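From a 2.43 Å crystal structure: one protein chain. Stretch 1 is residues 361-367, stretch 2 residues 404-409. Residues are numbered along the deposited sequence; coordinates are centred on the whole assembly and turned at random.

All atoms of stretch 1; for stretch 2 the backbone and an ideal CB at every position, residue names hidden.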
# COMPACT_ATOMS: atom_id res chain seq x y z
N PHE B 361 12.00 26.14 1.27
CA PHE B 361 10.87 26.81 1.91
C PHE B 361 9.61 26.66 1.07
O PHE B 361 8.51 26.49 1.61
CB PHE B 361 11.16 28.30 2.15
CG PHE B 361 9.97 29.07 2.71
CD1 PHE B 361 9.79 29.19 4.09
CD2 PHE B 361 9.04 29.66 1.86
CE1 PHE B 361 8.70 29.88 4.61
CE2 PHE B 361 7.94 30.36 2.38
CZ PHE B 361 7.77 30.46 3.76
N HIS B 362 9.75 26.75 -0.26
CA HIS B 362 8.56 26.66 -1.09
C HIS B 362 8.01 25.23 -1.13
O HIS B 362 6.79 25.05 -1.05
CB HIS B 362 8.82 27.15 -2.51
CG HIS B 362 7.60 27.08 -3.37
ND1 HIS B 362 6.38 27.58 -2.96
CD2 HIS B 362 7.39 26.55 -4.60
CE1 HIS B 362 5.48 27.37 -3.90
NE2 HIS B 362 6.07 26.75 -4.91
N LEU B 363 8.89 24.23 -1.31
CA LEU B 363 8.47 22.82 -1.27
C LEU B 363 7.69 22.51 0.00
O LEU B 363 6.59 21.95 -0.05
CB LEU B 363 9.69 21.90 -1.38
CG LEU B 363 10.26 22.01 -2.79
CD1 LEU B 363 11.65 21.42 -2.89
CD2 LEU B 363 9.31 21.35 -3.77
N LEU B 364 8.24 22.92 1.16
CA LEU B 364 7.64 22.60 2.45
C LEU B 364 6.30 23.30 2.65
O LEU B 364 5.41 22.77 3.33
CB LEU B 364 8.60 22.98 3.57
CG LEU B 364 9.71 21.97 3.88
CD1 LEU B 364 10.78 22.61 4.77
CD2 LEU B 364 9.13 20.70 4.54
N THR B 365 6.15 24.51 2.11
CA THR B 365 5.00 25.32 2.50
C THR B 365 4.05 25.67 1.37
O THR B 365 2.86 25.89 1.64
CB THR B 365 5.45 26.62 3.18
OG1 THR B 365 5.94 27.55 2.19
CG2 THR B 365 6.53 26.35 4.26
N GLY B 366 4.52 25.72 0.12
CA GLY B 366 3.68 26.20 -0.96
C GLY B 366 3.33 27.67 -0.86
O GLY B 366 2.39 28.12 -1.51
N LEU B 367 4.07 28.45 -0.06
CA LEU B 367 3.78 29.87 0.16
C LEU B 367 4.74 30.81 -0.57
O LEU B 367 4.72 32.01 -0.29
CB LEU B 367 3.81 30.19 1.65
CG LEU B 367 2.64 29.58 2.42
CD1 LEU B 367 2.65 30.04 3.87
CD2 LEU B 367 1.34 29.93 1.71
N UNK B 404 8.31 11.31 -5.68
CA UNK B 404 7.55 12.54 -5.88
C UNK B 404 7.26 13.24 -4.55
O UNK B 404 7.18 12.62 -3.48
CB UNK B 404 6.24 12.24 -6.61
N UNK B 405 7.03 14.55 -4.65
CA UNK B 405 6.70 15.42 -3.53
C UNK B 405 5.61 16.39 -3.97
O UNK B 405 5.45 16.66 -5.17
CB UNK B 405 7.94 16.17 -3.03
N UNK B 406 4.87 16.93 -2.99
CA UNK B 406 4.11 18.16 -3.19
C UNK B 406 4.98 19.18 -3.92
O UNK B 406 6.09 19.48 -3.48
CB UNK B 406 3.62 18.72 -1.85
N UNK B 407 4.48 19.69 -5.05
CA UNK B 407 5.12 20.67 -5.93
C UNK B 407 6.34 20.11 -6.68
O UNK B 407 7.06 20.89 -7.32
CB UNK B 407 5.54 21.89 -5.11
N UNK B 408 6.57 18.78 -6.64
CA UNK B 408 7.43 18.06 -7.60
C UNK B 408 6.68 16.78 -8.01
O UNK B 408 7.04 15.66 -7.64
CB UNK B 408 8.80 17.73 -7.00
N UNK B 409 5.64 16.93 -8.83
CA UNK B 409 4.82 15.78 -9.21
C UNK B 409 5.62 14.73 -9.96
O UNK B 409 5.30 13.53 -9.87
CB UNK B 409 3.64 16.24 -10.07

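Stretch 1 is the last turn of a helix, which runs to Thr365, followed by Gly366 and Leu367 in a loop. Stretch 2 has no regular helix or strand. It contains a type II beta turn, from 405 to 408, and the turn lies against the end of the helix. The backbone N of 408 donates to the O of 405 at 2.8 Å.

Position 404 is out of reach. Its ideal CB has nothing of stretch 1 within 5.5 Å, so stretch 1 sets no preference. The residue is Asp404, and it makes no contact here.

Position 405 opens the turn in an extended conformation, with phi/psi of -138/158. Its CA-to-CB bond points toward stretch 1, but the ideal CB is still 5.4 Å from Leu363 CD2. The neighbouring surface is the apolar side chain of Leu363. A long, flexible apolar side chain would bridge the gap; leucine or isoleucine might reach part of it. The residue is Met405. Its chi angles are m, t and p, and the chain brings CE to 3.9 Å from Leu363 CB, an apolar contact.

Position 406 has phi/psi of -45/125, as expected for the second residue of a type II turn. CA-to-CB points sideways, and the ideal CB is 4.7 Å from Leu363 O. Stretch 1 asks little of this side chain, and many residues would fit. The residue is Asp406. Its carboxylate is hydrogen-bonded elsewhere in the structure. Toward stretch 1 it offers its backbone, with O 3.7 Å from Leu363 CD2.

Position 407 is the closest in register, the CA of 407 lying 6.1 Å from Leu363 CA. Phi is positive, 69/10, which favours glycine and is tolerated by asparagine. Yet CA-to-CB points toward stretch 1. The ideal CB is 4.0 Å from Leu363 CD2 and 4.9 Å from His362 NE2. Beyond lies the carbonyl O of Leu363, near the helix end, where a long donor such as lysine or arginine would suit. The residue is Arg407. NH1 donates to Leu363 O at 2.5 Å, a short and nearly straight hydrogen bond with an angle of 170°. NE makes a weak one to the same Leu363 O at 3.2 Å. That oxygen lies at the guanidinium edge, while Gly366 N lies over one face, 3.4 Å from Arg407 CZ. The absence of a side chain at Gly366 matters, since an ideal CB there would be 2.5 Å from Arg407 NH2. Lower down, Arg407 CD sits over one face of the His362 ring, 3.9 Å from its centroid, in a CH-pi contact.

Position 408 closes the turn. CA-to-CB points sideways, with the ideal CB 4.9 Å from Leu363 CD2. A medium or long apolar side chain could turn its end to that methyl; leucine, isoleucine or methionine would do. The residue is Leu408, with CD1 3.8 Å from Leu363 CD2.

Position 409 is out of reach, and stretch 1 gives no guide. The residue is Ala409.

Stretch 2, residues 404-409: DMDRLA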
# COMPACT_ATOMS: atom_id res chain seq x y z
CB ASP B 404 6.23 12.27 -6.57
CG ASP B 404 6.39 11.65 -7.92
OD1 ASP B 404 7.32 12.05 -8.66
OD2 ASP B 404 5.56 10.78 -8.25
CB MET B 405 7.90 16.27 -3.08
CG MET B 405 8.81 15.61 -2.11
SD MET B 405 10.01 16.83 -1.56
CE MET B 405 8.89 18.10 -0.92
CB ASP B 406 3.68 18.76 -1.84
CG ASP B 406 2.35 18.21 -1.32
OD1 ASP B 406 1.60 17.52 -2.05
OD2 ASP B 406 2.04 18.50 -0.15
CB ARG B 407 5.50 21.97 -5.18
CG ARG B 407 4.26 22.86 -4.88
CD ARG B 407 4.43 23.81 -3.67
NE ARG B 407 4.68 23.16 -2.37
CZ ARG B 407 3.74 22.82 -1.48
NH1 ARG B 407 4.09 22.28 -0.33
NH2 ARG B 407 2.46 23.03 -1.74
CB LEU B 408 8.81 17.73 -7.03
CG LEU B 408 9.73 18.92 -6.74
CD1 LEU B 408 10.90 18.54 -5.82
CD2 LEU B 408 10.22 19.51 -8.07
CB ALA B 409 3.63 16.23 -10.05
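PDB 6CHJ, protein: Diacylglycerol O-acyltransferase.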